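Local structure of phenolic acid decarboxylase (Sedimentibacter hydroxybenzoicus, 7AE5) at residues C[64-69]-C[314-319]; C[100-105]-C[237-242]; C[129-134]-C[303-308]; C[256-261]-C[298-303]; C[349-354]-C[381-386]. The protein catalyses the reversible, non-oxidative decarboxylation of 4-hydroxybenzoate and 3,4-dihydroxybenzoate under anaerobic conditions, using prenylated FMN and manganese. One frame throughout, in Å; residues are numbered along the deposited sequence.

How the contacts relate
Contacts 1, 3 and 4 are nested along the chain, 4 inside 3 and 3 inside 1, and contact 3 touches both of the others. Contacts 1 and 3 reach one mixed sheet, where strands 62-65 and 304-306 are neighbours; contacts 3 and 4 share Pro-303 and have centres about 13 Å apart. Contact 1 ties the end of strand 62-65 to the segment around helix 316-320, while contacts 3 and 4 lie within the Rift-related range. Contact 2 also lies within the span of contact 1, in a separate small sheet, its nearest atoms about 5 Å from contact 4. Contact 5 comes last, in the C-terminal domain, its centre about 38 Å from that of contact 4 and on the opposite side of the chain's centre.

Contact 1: residues C[64-69]-C[314-319]; sequences VTNVHG and WTEIDY
Glu-316, in the short, weakly bonded helix around 316-320, reaches into the turn 66-69, which follows strand 62-65 of a four-stranded mixed sheet in this UbiD-family enzyme. Its CB passes the side-chain oxygen of Asn-66, whose ND2 bonds Pro-49 O, with CB to OD1 at 3.7 Å. CG stands anti to the backbone N (chi1 -172°), 3.6 Å from Gly-69 N, and also touches His-68 CB. Beyond CG the chain is extended and delivers the carboxylate to the backbone of the turn. CD lies 3.5 Å from His-68 N, and OE1 3.2 Å from Asn-66 N. Glu-316 OE2 accepts from His-68 N in a nearly straight bond of 2.9 Å, met from above the carboxylate plane. The imidazole is nearly coplanar with the carboxylate, 18° apart, with OE2 at the ring edge. OE2 also forms a salt bridge with Lys-145, whose NZ bonds His-68 ND1; this lysine probably balances the buried negative charge. Farther on, Tyr-319 lays one ring face against Gly-69, its CE2 3.7 Å from Gly-69 C, while Trp-314 CE3 covers the opposite face near the rim. Tyr-319 CB comes to 3.2 Å from His-68 O.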
# COMPACT_ATOMS: atom_id res chain seq x y z
N VAL C 64 -42.41 14.00 27.96
CA VAL C 64 -41.18 14.78 27.96
C VAL C 64 -40.13 14.02 27.17
O VAL C 64 -40.03 12.79 27.26
CB VAL C 64 -40.69 15.09 29.40
CG1 VAL C 64 -40.19 13.83 30.10
CG2 VAL C 64 -39.62 16.17 29.38
N THR C 65 -39.36 14.74 26.36
CA THR C 65 -38.38 14.13 25.47
C THR C 65 -37.12 14.98 25.43
O THR C 65 -37.12 16.15 25.84
CB THR C 65 -38.95 13.93 24.05
OG1 THR C 65 -38.10 13.06 23.31
CG2 THR C 65 -39.06 15.27 23.33
N ASN C 66 -36.04 14.38 24.92
CA ASN C 66 -34.73 15.02 24.84
C ASN C 66 -34.24 15.44 26.23
O ASN C 66 -33.60 16.49 26.39
CB ASN C 66 -34.74 16.21 23.88
CG ASN C 66 -33.38 16.47 23.26
OD1 ASN C 66 -32.70 15.55 22.81
ND2 ASN C 66 -32.97 17.74 23.24
N VAL C 67 -34.53 14.62 27.23
CA VAL C 67 -34.14 14.94 28.60
C VAL C 67 -32.63 14.92 28.75
O VAL C 67 -32.04 15.81 29.38
CB VAL C 67 -34.82 13.96 29.58
CG1 VAL C 67 -34.27 14.14 30.99
CG2 VAL C 67 -36.33 14.16 29.57
N HIS C 68 -31.97 13.92 28.16
CA HIS C 68 -30.51 13.80 28.20
C HIS C 68 -29.83 14.45 27.00
O HIS C 68 -28.61 14.32 26.87
CB HIS C 68 -30.10 12.33 28.27
CG HIS C 68 -30.32 11.69 29.61
ND1 HIS C 68 -31.56 11.26 30.04
CD2 HIS C 68 -29.45 11.38 30.60
CE1 HIS C 68 -31.45 10.73 31.24
NE2 HIS C 68 -30.18 10.79 31.61
N GLY C 69 -30.57 15.13 26.14
CA GLY C 69 -30.07 15.45 24.81
C GLY C 69 -29.21 16.69 24.63
O GLY C 69 -29.41 17.43 23.67
N TRP C 314 -26.24 13.43 15.76
CA TRP C 314 -26.48 13.07 17.16
C TRP C 314 -27.93 13.32 17.58
O TRP C 314 -28.56 14.29 17.15
CB TRP C 314 -25.55 13.86 18.09
CG TRP C 314 -24.24 13.18 18.37
CD1 TRP C 314 -23.46 12.50 17.48
CD2 TRP C 314 -23.56 13.12 19.63
NE1 TRP C 314 -22.33 12.02 18.10
CE2 TRP C 314 -22.37 12.38 19.42
CE3 TRP C 314 -23.84 13.60 20.91
CZ2 TRP C 314 -21.47 12.13 20.46
CZ3 TRP C 314 -22.94 13.35 21.93
CH2 TRP C 314 -21.77 12.62 21.69
N THR C 315 -28.45 12.43 18.41
CA THR C 315 -29.74 12.64 19.07
C THR C 315 -29.50 12.39 20.56
O THR C 315 -28.36 12.33 21.03
CB THR C 315 -30.85 11.75 18.48
OG1 THR C 315 -30.54 10.37 18.69
CG2 THR C 315 -31.02 12.01 16.99
N GLU C 316 -30.59 12.23 21.32
CA GLU C 316 -30.46 12.01 22.75
C GLU C 316 -29.71 10.72 23.05
O GLU C 316 -28.93 10.66 24.01
CB GLU C 316 -31.84 12.00 23.41
CG GLU C 316 -31.78 11.97 24.92
CD GLU C 316 -33.14 11.81 25.56
OE1 GLU C 316 -34.16 11.85 24.83
OE2 GLU C 316 -33.20 11.65 26.79
N ILE C 317 -29.92 9.68 22.23
CA ILE C 317 -29.33 8.37 22.50
C ILE C 317 -27.81 8.46 22.56
O ILE C 317 -27.17 7.74 23.35
CB ILE C 317 -29.80 7.35 21.45
CG1 ILE C 317 -29.26 5.96 21.77
CG2 ILE C 317 -29.37 7.77 20.05
CD1 ILE C 317 -29.84 5.35 23.03
N ASP C 318 -27.20 9.33 21.76
CA ASP C 318 -25.75 9.44 21.76
C ASP C 318 -25.23 9.94 23.10
O ASP C 318 -24.14 9.53 23.54
CB ASP C 318 -25.30 10.37 20.63
CG ASP C 318 -25.71 9.86 19.27
OD1 ASP C 318 -24.93 9.10 18.66
OD2 ASP C 318 -26.82 10.21 18.81
N TYR C 319 -25.99 10.80 23.78
CA TYR C 319 -25.57 11.25 25.10
C TYR C 319 -25.74 10.15 26.15
O TYR C 319 -25.03 10.15 27.16
CB TYR C 319 -26.35 12.50 25.49
CG TYR C 319 -26.08 13.68 24.58
CD1 TYR C 319 -25.01 14.53 24.81
CD2 TYR C 319 -26.89 13.92 23.47
CE1 TYR C 319 -24.75 15.60 23.97
CE2 TYR C 319 -26.64 15.00 22.63
CZ TYR C 319 -25.57 15.83 22.89
OH TYR C 319 -25.32 16.89 22.05
O HOH W 1 -35.28 12.58 22.79
O HOH W 2 -33.35 13.79 20.74
O HOH W 3 -35.86 11.94 27.02

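Contact 2: residues C[100-105]-C[237-242]; sequences FPVPPN and GVPMDI
Asn-105 and Asp-241 pair as a parallel beta bridge, where the start of strand 105-106 joins strand 241-244 in a three-stranded mixed sheet. Two backbone hydrogen bonds make the bridge, and both belong to Asn-105: its N donates to Met-240 O (2.9 Å), and its O accepts from Ile-242 N (2.9 Å). Asn-105 thus holds the residues before and after Asp-241, as is usual in a parallel pair, while the backbone of Asp-241 turns to Ala-255 on the other side.

A side-chain bond adds to this. Asn-105 and Asp-241 lie side by side and point the same way, and ND2 of Asn-105 donates to OD1 of Asp-241 at 3.0 Å. The bond lies in the plane of the amide but meets the oxygen from above the carboxylate plane, 68° out of it. An alanine in place of Asp-241 has no carboxylate to accept from ND2, and the Asn-105 amide would probably be freer to turn.

The remaining contacts are mostly apolar. Val-102 CG2, anti to the backbone N, rests on the ring of Pro-239, 3.6 Å from Pro-239 N. Pro-104 CG touches Ile-242 CD1 at 3.7 Å, and Tyr-228 of helix 227-234 packs on both of these side chains. The exception is a carbon-to-carbonyl contact, Pro-239 CB lying 3.2 Å from Pro-103 O.

Proline nitrogens have no hydrogen to give, so Pro-103, Pro-104 and Pro-239 cannot donate a backbone hydrogen bond across the contact, and regular strand pairing begins at Asn-105.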
# COMPACT_ATOMS: atom_id res chain seq x y z
N PHE C 100 -17.33 2.90 46.18
CA PHE C 100 -18.05 1.80 46.82
C PHE C 100 -17.56 1.69 48.26
O PHE C 100 -16.37 1.93 48.52
CB PHE C 100 -17.83 0.48 46.08
N PRO C 101 -18.44 1.33 49.21
CA PRO C 101 -19.84 0.98 48.97
C PRO C 101 -20.79 2.17 49.03
O PRO C 101 -20.52 3.15 49.72
CB PRO C 101 -20.14 0.00 50.10
CG PRO C 101 -19.30 0.51 51.23
CD PRO C 101 -18.07 1.15 50.62
N VAL C 102 -21.90 2.06 48.30
CA VAL C 102 -23.03 2.96 48.47
C VAL C 102 -24.28 2.11 48.23
O VAL C 102 -24.89 2.17 47.15
CB VAL C 102 -22.92 4.19 47.56
CG1 VAL C 102 -22.53 3.79 46.14
CG2 VAL C 102 -24.19 5.05 47.60
N PRO C 103 -24.68 1.28 49.20
CA PRO C 103 -25.82 0.40 48.98
C PRO C 103 -27.11 1.19 48.94
O PRO C 103 -27.25 2.21 49.63
CB PRO C 103 -25.78 -0.55 50.19
CG PRO C 103 -24.46 -0.32 50.86
CD PRO C 103 -24.02 1.05 50.49
N PRO C 104 -28.08 0.76 48.13
CA PRO C 104 -29.33 1.51 48.03
C PRO C 104 -30.16 1.41 49.30
O PRO C 104 -30.03 0.47 50.10
CB PRO C 104 -30.05 0.84 46.85
CG PRO C 104 -29.51 -0.55 46.84
CD PRO C 104 -28.07 -0.44 47.29
N ASN C 105 -31.02 2.40 49.49
CA ASN C 105 -31.88 2.49 50.66
C ASN C 105 -33.26 1.93 50.31
O ASN C 105 -33.95 2.48 49.45
CB ASN C 105 -31.98 3.94 51.14
CG ASN C 105 -33.08 4.14 52.17
OD1 ASN C 105 -33.01 3.61 53.27
ND2 ASN C 105 -34.09 4.92 51.81
N GLY C 237 -21.70 9.24 46.14
CA GLY C 237 -21.82 8.55 47.41
C GLY C 237 -23.12 8.76 48.15
O GLY C 237 -23.15 8.58 49.37
N VAL C 238 -24.19 9.11 47.45
CA VAL C 238 -25.51 9.30 48.05
C VAL C 238 -26.40 8.16 47.58
O VAL C 238 -26.69 8.05 46.38
CB VAL C 238 -26.12 10.66 47.68
CG1 VAL C 238 -27.54 10.76 48.20
CG2 VAL C 238 -25.26 11.79 48.23
N PRO C 239 -26.86 7.28 48.48
CA PRO C 239 -27.67 6.14 48.05
C PRO C 239 -29.00 6.58 47.46
O PRO C 239 -29.56 7.61 47.83
CB PRO C 239 -27.87 5.34 49.34
CG PRO C 239 -26.82 5.83 50.28
CD PRO C 239 -26.61 7.27 49.93
N MET C 240 -29.49 5.78 46.52
CA MET C 240 -30.81 6.00 45.93
C MET C 240 -31.84 5.11 46.62
O MET C 240 -31.51 4.10 47.25
CB MET C 240 -30.79 5.71 44.43
CG MET C 240 -30.43 4.28 44.08
SD MET C 240 -30.95 3.84 42.41
CE MET C 240 -32.58 4.58 42.36
N ASP C 241 -33.10 5.51 46.50
CA ASP C 241 -34.19 4.80 47.15
C ASP C 241 -34.78 3.77 46.20
O ASP C 241 -35.09 4.08 45.05
CB ASP C 241 -35.28 5.78 47.60
CG ASP C 241 -34.81 6.68 48.73
OD1 ASP C 241 -33.71 6.44 49.27
OD2 ASP C 241 -35.55 7.63 49.08
N ILE C 242 -34.92 2.53 46.69
CA ILE C 242 -35.53 1.45 45.93
C ILE C 242 -36.70 0.90 46.73
O ILE C 242 -36.77 1.03 47.95
CB ILE C 242 -34.52 0.34 45.59
CG1 ILE C 242 -33.97 -0.30 46.86
CG2 ILE C 242 -33.39 0.88 44.73
CD1 ILE C 242 -33.04 -1.46 46.61

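Contact 3: residues C[129-134]-C[303-308]; sequences LPLYRI and PIFENL
Asn-307 ND2 serves two oxygens: it donates weakly to Tyr-132 OH at 3.1 Å and also to the backbone oxygen of Tyr-142. The other end of the amide is held too, since OD1 accepts from Ser-144 N; together these partners fix the rotation of the group. Tyr-132 and Asn-307 approach tip to tip, their ring and amide planes 90° apart, and the phenol oxygen OH also lies 3.3 Å from Asn-307 CB. Phe-305 packs beside this pair, its CE2 against Tyr-132 CE1. It sits on strand 304-306, the outermost strand within the chain of the four-stranded mixed sheet, and is packed between that sheet and strand 142-143 of the Rift-related domain, with the loop 129-134 running alongside. Its CB points toward the loop, and CG is anti to the backbone N (chi1 -179°). Leu-129 CB makes a CH-pi contact over the ring centre, 4.3 Å from the centroid of Phe-305, and Asn-307 CB covers the opposite face nearer the rim. Pro-130, the centre of an inverse gamma turn, directs its O at the ring edge, 3.3 Å from Phe-305 CD2, and places CD 3.6 Å from Phe-305 CB. Leu-131 CD2 closes on Phe-305 CZ at 4.0 Å. Arg-133 leads off to the partner protein, in a salt bridge with Glu-39 of the ShdD chain. Beyond it, Ile-134 CD1 packs on Leu-308 O at 3.8 Å.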
# COMPACT_ATOMS: atom_id res chain seq x y z
N LEU C 129 -49.83 6.05 29.33
CA LEU C 129 -48.75 6.60 28.53
C LEU C 129 -49.30 7.20 27.25
O LEU C 129 -50.02 6.52 26.50
CB LEU C 129 -47.73 5.51 28.18
CG LEU C 129 -47.09 4.77 29.36
CD1 LEU C 129 -46.27 3.59 28.85
CD2 LEU C 129 -46.23 5.71 30.18
N PRO C 130 -48.99 8.47 26.96
CA PRO C 130 -49.30 9.01 25.63
C PRO C 130 -48.38 8.41 24.57
O PRO C 130 -47.35 9.00 24.23
CB PRO C 130 -49.08 10.52 25.79
CG PRO C 130 -49.08 10.76 27.27
CD PRO C 130 -48.53 9.51 27.88
N LEU C 131 -48.76 7.25 24.05
CA LEU C 131 -47.90 6.51 23.13
C LEU C 131 -48.04 7.04 21.71
O LEU C 131 -49.13 7.42 21.27
CB LEU C 131 -48.25 5.02 23.17
CG LEU C 131 -47.83 4.32 24.47
CD1 LEU C 131 -48.68 3.08 24.71
CD2 LEU C 131 -46.35 3.96 24.42
N TYR C 132 -46.91 7.06 20.99
CA TYR C 132 -46.84 7.66 19.67
C TYR C 132 -45.78 6.92 18.86
O TYR C 132 -45.02 6.11 19.38
CB TYR C 132 -46.50 9.15 19.77
CG TYR C 132 -45.18 9.43 20.44
CD1 TYR C 132 -45.07 9.42 21.83
CD2 TYR C 132 -44.04 9.69 19.70
CE1 TYR C 132 -43.86 9.67 22.45
CE2 TYR C 132 -42.83 9.93 20.31
CZ TYR C 132 -42.74 9.92 21.68
OH TYR C 132 -41.53 10.17 22.29
N ARG C 133 -45.74 7.22 17.56
CA ARG C 133 -44.76 6.61 16.67
C ARG C 133 -43.52 7.50 16.59
O ARG C 133 -43.62 8.67 16.21
CB ARG C 133 -45.35 6.38 15.27
CG ARG C 133 -44.57 5.35 14.48
CD ARG C 133 -45.05 5.24 13.04
NE ARG C 133 -46.43 4.77 12.94
CZ ARG C 133 -46.80 3.50 13.10
NH1 ARG C 133 -45.92 2.56 13.41
NH2 ARG C 133 -48.08 3.18 12.94
N ILE C 134 -42.37 6.93 16.94
CA ILE C 134 -41.14 7.71 17.02
C ILE C 134 -40.60 8.01 15.63
O ILE C 134 -40.27 9.15 15.30
CB ILE C 134 -40.10 6.99 17.89
CG1 ILE C 134 -40.72 6.58 19.23
CG2 ILE C 134 -38.88 7.87 18.11
CD1 ILE C 134 -39.78 5.84 20.14
N PRO C 303 -48.69 10.79 35.91
CA PRO C 303 -47.34 10.41 35.50
C PRO C 303 -46.93 11.09 34.21
O PRO C 303 -47.75 11.52 33.40
CB PRO C 303 -47.43 8.89 35.32
CG PRO C 303 -48.86 8.63 35.07
CD PRO C 303 -49.63 9.65 35.84
N ILE C 304 -45.61 11.17 34.03
CA ILE C 304 -45.00 11.83 32.89
C ILE C 304 -44.28 10.78 32.06
O ILE C 304 -43.36 10.11 32.55
CB ILE C 304 -44.03 12.94 33.33
CG1 ILE C 304 -44.81 14.07 34.01
CG2 ILE C 304 -43.24 13.45 32.15
CD1 ILE C 304 -43.95 14.98 34.87
N PHE C 305 -44.69 10.63 30.80
CA PHE C 305 -44.11 9.65 29.90
C PHE C 305 -42.78 10.19 29.39
O PHE C 305 -42.73 10.96 28.43
CB PHE C 305 -45.06 9.35 28.74
CG PHE C 305 -44.55 8.32 27.77
CD1 PHE C 305 -43.64 7.35 28.17
CD2 PHE C 305 -45.00 8.31 26.46
CE1 PHE C 305 -43.18 6.40 27.28
CE2 PHE C 305 -44.54 7.36 25.56
CZ PHE C 305 -43.63 6.40 25.97
N GLU C 306 -41.69 9.78 30.05
CA GLU C 306 -40.35 10.17 29.63
C GLU C 306 -39.90 9.24 28.51
O GLU C 306 -39.56 8.08 28.76
CB GLU C 306 -39.38 10.13 30.81
CG GLU C 306 -37.98 10.63 30.46
CD GLU C 306 -36.91 10.07 31.37
OE1 GLU C 306 -37.24 9.26 32.27
OE2 GLU C 306 -35.72 10.43 31.20
N ASN C 307 -39.91 9.75 27.28
CA ASN C 307 -39.56 8.96 26.11
C ASN C 307 -38.43 9.65 25.36
O ASN C 307 -38.14 10.83 25.56
CB ASN C 307 -40.76 8.74 25.19
CG ASN C 307 -40.77 7.37 24.56
OD1 ASN C 307 -40.26 6.40 25.13
ND2 ASN C 307 -41.35 7.27 23.37
N LEU C 308 -37.80 8.89 24.46
CA LEU C 308 -36.60 9.33 23.77
C LEU C 308 -36.81 9.24 22.26
O LEU C 308 -37.36 8.26 21.76
CB LEU C 308 -35.39 8.48 24.19
CG LEU C 308 -34.09 8.44 23.37
CD1 LEU C 308 -32.93 8.12 24.29
CD2 LEU C 308 -34.14 7.40 22.25

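Contact 4: residues C[256-261]-C[298-303]; sequences GSEVVL and THRTNP
A chi1 of -47° sets Arg-300 CG beside its backbone N, 3.1 Å from Ser-257 O, and chi3 of 48° turns NE off the extended line. The edge of the guanidinium then meets Gly-256 O in a weak bond, NH1 to O at 3.3 Å. In Glu-258, chi2 of -93° folds CD back, and OE1 ends 3.1 Å from Pro-303 CA, where it accepts the N-H of Ile-304.

Next to these side chains, strands 259-265 and 287-299 of the large antiparallel sheet of the Rift-related domain pair. Val-260 and Thr-298 are the hydrogen-bonded pair, with Val-260 N to Thr-298 O at 2.7 Å and the return bond from Thr-298 N to Val-260 O at 3.0 Å. Val-259 and His-299 form the non-hydrogen-bonded pair, after which Arg-300 N donates to Glu-258 O at 2.9 Å. Glu-258 and Val-259 both face Ile-207 of strand 201-207, a classic beta bulge. On the side of Val-259, its CG2 packs on Pro-303 CB at 3.7 Å.

The opposite charges of Glu-258 and Arg-300 are close but form no salt bridge. Each instead has its mate near the chain start, Arg-9 for OE2 of Glu-258 and Asp-7 for NH1 of Arg-300, so the charges probably help to bind the N-terminal segment to this sheet.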
# COMPACT_ATOMS: atom_id res chain seq x y z
N GLY C 256 -39.04 6.40 42.92
CA GLY C 256 -39.63 7.57 42.29
C GLY C 256 -39.98 7.46 40.82
O GLY C 256 -40.23 8.50 40.20
N SER C 257 -40.01 6.27 40.24
CA SER C 257 -40.40 6.14 38.84
C SER C 257 -41.81 6.66 38.61
O SER C 257 -42.71 6.47 39.44
CB SER C 257 -40.31 4.70 38.38
OG SER C 257 -39.05 4.15 38.70
N GLU C 258 -42.00 7.31 37.47
CA GLU C 258 -43.33 7.78 37.11
C GLU C 258 -44.27 6.62 36.83
O GLU C 258 -45.44 6.65 37.22
CB GLU C 258 -43.24 8.71 35.91
CG GLU C 258 -42.42 9.96 36.17
CD GLU C 258 -43.27 11.13 36.63
OE1 GLU C 258 -44.51 10.97 36.71
OE2 GLU C 258 -42.71 12.21 36.90
N VAL C 259 -43.78 5.58 36.16
CA VAL C 259 -44.57 4.41 35.79
C VAL C 259 -43.73 3.16 36.00
O VAL C 259 -42.53 3.15 35.70
CB VAL C 259 -45.07 4.50 34.33
CG1 VAL C 259 -45.89 3.27 33.96
CG2 VAL C 259 -45.88 5.76 34.09
N VAL C 260 -44.35 2.11 36.53
CA VAL C 260 -43.71 0.81 36.68
C VAL C 260 -44.61 -0.23 36.04
O VAL C 260 -45.80 -0.31 36.36
CB VAL C 260 -43.44 0.45 38.15
CG1 VAL C 260 -42.78 -0.92 38.26
CG2 VAL C 260 -42.58 1.52 38.81
N LEU C 261 -44.05 -1.03 35.13
CA LEU C 261 -44.79 -2.07 34.42
C LEU C 261 -44.28 -3.42 34.91
O LEU C 261 -43.20 -3.87 34.50
CB LEU C 261 -44.62 -1.93 32.91
CG LEU C 261 -44.93 -0.56 32.29
CD1 LEU C 261 -44.88 -0.64 30.78
CD2 LEU C 261 -46.28 -0.08 32.76
N THR C 298 -48.06 0.20 38.27
CA THR C 298 -48.02 1.11 39.41
C THR C 298 -47.39 2.42 38.95
O THR C 298 -46.33 2.41 38.32
CB THR C 298 -47.22 0.52 40.58
OG1 THR C 298 -45.83 0.78 40.39
CG2 THR C 298 -47.45 -0.98 40.68
N HIS C 299 -48.05 3.54 39.25
CA HIS C 299 -47.60 4.81 38.72
C HIS C 299 -47.92 5.94 39.69
O HIS C 299 -48.85 5.85 40.50
CB HIS C 299 -48.23 5.10 37.35
CG HIS C 299 -49.71 5.37 37.41
ND1 HIS C 299 -50.22 6.62 37.69
CD2 HIS C 299 -50.77 4.56 37.22
CE1 HIS C 299 -51.54 6.56 37.66
NE2 HIS C 299 -51.90 5.32 37.38
N ARG C 300 -47.14 7.01 39.59
CA ARG C 300 -47.39 8.22 40.35
C ARG C 300 -48.63 8.93 39.82
O ARG C 300 -49.13 8.64 38.73
CB ARG C 300 -46.18 9.16 40.29
CG ARG C 300 -44.85 8.47 40.55
CD ARG C 300 -43.69 9.45 40.46
NE ARG C 300 -43.94 10.66 41.23
CZ ARG C 300 -42.99 11.46 41.70
NH1 ARG C 300 -41.71 11.20 41.51
NH2 ARG C 300 -43.34 12.55 42.39
N THR C 301 -49.14 9.88 40.60
CA THR C 301 -50.31 10.64 40.18
C THR C 301 -49.92 11.62 39.08
O THR C 301 -48.95 12.38 39.22
CB THR C 301 -50.92 11.38 41.36
OG1 THR C 301 -51.23 10.44 42.40
CG2 THR C 301 -52.20 12.09 40.94
N ASN C 302 -50.69 11.62 37.99
CA ASN C 302 -50.36 12.37 36.78
C ASN C 302 -48.95 12.04 36.29
O ASN C 302 -48.09 12.92 36.24
CB ASN C 302 -50.52 13.87 37.02
CG ASN C 302 -51.98 14.32 36.97
OD1 ASN C 302 -52.39 15.04 36.07
ND2 ASN C 302 -52.76 13.90 37.96
N PRO C 303 -48.69 10.79 35.91
CA PRO C 303 -47.34 10.41 35.50
C PRO C 303 -46.93 11.09 34.21
O PRO C 303 -47.75 11.52 33.40
CB PRO C 303 -47.43 8.89 35.32
CG PRO C 303 -48.86 8.63 35.07
CD PRO C 303 -49.63 9.65 35.84

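Contact 5: residues C[349-354]-C[381-386]; sequences HGIGVI and YSKIVI
Ile-351 O is gripped by two backbone N-H groups, Lys-383 N at 2.8 Å and Ile-384 N at 3.1 Å; the first comes in on a lone pair, the second nearly along the C=O axis. The backbone ladder then alternates, Val-353 N donating to Ile-384 O and Val-353 O accepting from Ile-386 N, the latter bond 2.8 Å long. Among side chains, Ser-382 OG, beside the backbone N (chi1 -72°), donates to Gly-350 O at 2.8 Å and also touches Val-353 CG2 at 3.2 Å. Strands 352-357 and 384-388 are thus parallel neighbours in the five-stranded mixed sheet of the C-terminal domain, joined by a beta-alpha-beta crossover whose helix 364-372 packs on Val-353 and Val-385. The aromatic contact lies before the strands: the rings of His-349 and Tyr-381 meet obliquely, centroids 5.1 Å apart and planes at 59°. A water bridges their polar ends, 2.8 Å from His-349 ND1 and 2.9 Å from Tyr-381 OH. An alanine in place of Tyr-381 lacks the phenol, and would probably leave that water with one mate fewer and a gap beside the stacked His-377 ring. Ile-351 CG2 packs on Lys-383 CB, while Lys-383 NZ reaches Asp-426 and Val-408 O of the second subunit.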
# COMPACT_ATOMS: atom_id res chain seq x y z
N HIS C 349 -21.08 4.24 19.57
CA HIS C 349 -20.68 3.24 20.57
C HIS C 349 -19.20 2.90 20.47
O HIS C 349 -18.80 1.74 20.52
CB HIS C 349 -21.53 1.97 20.45
CG HIS C 349 -21.73 1.26 21.75
ND1 HIS C 349 -22.53 0.15 21.88
CD2 HIS C 349 -21.23 1.51 22.99
CE1 HIS C 349 -22.52 -0.26 23.14
NE2 HIS C 349 -21.74 0.55 23.83
N GLY C 350 -18.37 3.93 20.32
CA GLY C 350 -16.94 3.73 20.35
C GLY C 350 -16.32 3.21 19.08
O GLY C 350 -15.17 2.75 19.12
N ILE C 351 -17.03 3.26 17.95
CA ILE C 351 -16.38 2.92 16.69
C ILE C 351 -15.34 3.98 16.33
O ILE C 351 -14.30 3.67 15.75
CB ILE C 351 -17.42 2.72 15.57
CG1 ILE C 351 -18.28 1.50 15.88
CG2 ILE C 351 -16.74 2.54 14.22
CD1 ILE C 351 -19.49 1.35 14.98
N GLY C 352 -15.60 5.24 16.70
CA GLY C 352 -14.62 6.30 16.59
C GLY C 352 -14.10 6.66 17.97
O GLY C 352 -14.88 6.90 18.90
N VAL C 353 -12.77 6.70 18.10
CA VAL C 353 -12.11 6.90 19.39
C VAL C 353 -11.00 7.93 19.22
O VAL C 353 -10.22 7.84 18.27
CB VAL C 353 -11.55 5.59 19.97
CG1 VAL C 353 -10.89 5.84 21.32
CG2 VAL C 353 -12.64 4.54 20.09
N ILE C 354 -10.93 8.88 20.14
CA ILE C 354 -9.84 9.86 20.20
C ILE C 354 -9.21 9.76 21.57
O ILE C 354 -9.88 9.96 22.59
CB ILE C 354 -10.33 11.29 19.92
CG1 ILE C 354 -11.28 11.30 18.71
CG2 ILE C 354 -9.15 12.22 19.69
CD1 ILE C 354 -11.88 12.65 18.44
N TYR C 381 -15.09 -3.14 18.21
CA TYR C 381 -15.86 -1.94 17.90
C TYR C 381 -15.03 -0.85 17.24
O TYR C 381 -15.44 -0.27 16.22
CB TYR C 381 -16.50 -1.37 19.17
CG TYR C 381 -17.84 -1.97 19.54
CD1 TYR C 381 -17.92 -3.11 20.32
CD2 TYR C 381 -19.02 -1.39 19.10
CE1 TYR C 381 -19.14 -3.66 20.67
CE2 TYR C 381 -20.25 -1.93 19.44
CZ TYR C 381 -20.30 -3.06 20.22
OH TYR C 381 -21.52 -3.60 20.56
N SER C 382 -13.86 -0.55 17.80
CA SER C 382 -13.13 0.67 17.48
C SER C 382 -12.47 0.53 16.11
O SER C 382 -11.52 -0.24 15.95
CB SER C 382 -12.11 0.96 18.57
OG SER C 382 -12.75 1.40 19.75
N LYS C 383 -12.97 1.28 15.13
CA LYS C 383 -12.44 1.25 13.77
C LYS C 383 -11.51 2.41 13.47
O LYS C 383 -10.49 2.22 12.80
CB LYS C 383 -13.59 1.23 12.76
CG LYS C 383 -13.13 1.16 11.31
CD LYS C 383 -14.31 1.08 10.36
CE LYS C 383 -15.18 2.31 10.46
NZ LYS C 383 -16.39 2.22 9.58
N ILE C 384 -11.83 3.61 13.94
CA ILE C 384 -11.03 4.80 13.69
C ILE C 384 -10.50 5.31 15.02
O ILE C 384 -11.28 5.71 15.89
CB ILE C 384 -11.84 5.89 12.96
CG1 ILE C 384 -12.37 5.34 11.64
CG2 ILE C 384 -10.97 7.12 12.72
CD1 ILE C 384 -13.30 6.28 10.91
N VAL C 385 -9.18 5.29 15.17
CA VAL C 385 -8.52 5.65 16.42
C VAL C 385 -7.56 6.80 16.14
O VAL C 385 -6.58 6.63 15.40
CB VAL C 385 -7.78 4.46 17.04
CG1 VAL C 385 -7.14 4.85 18.36
CG2 VAL C 385 -8.73 3.29 17.23
N ILE C 386 -7.82 7.95 16.75
CA ILE C 386 -6.98 9.14 16.63
C ILE C 386 -6.31 9.38 17.97
O ILE C 386 -6.98 9.40 19.01
CB ILE C 386 -7.80 10.37 16.20
CG1 ILE C 386 -8.59 10.07 14.93
CG2 ILE C 386 -6.89 11.57 16.01
CD1 ILE C 386 -9.69 11.06 14.66
O HOH W 4 -23.85 -1.80 20.39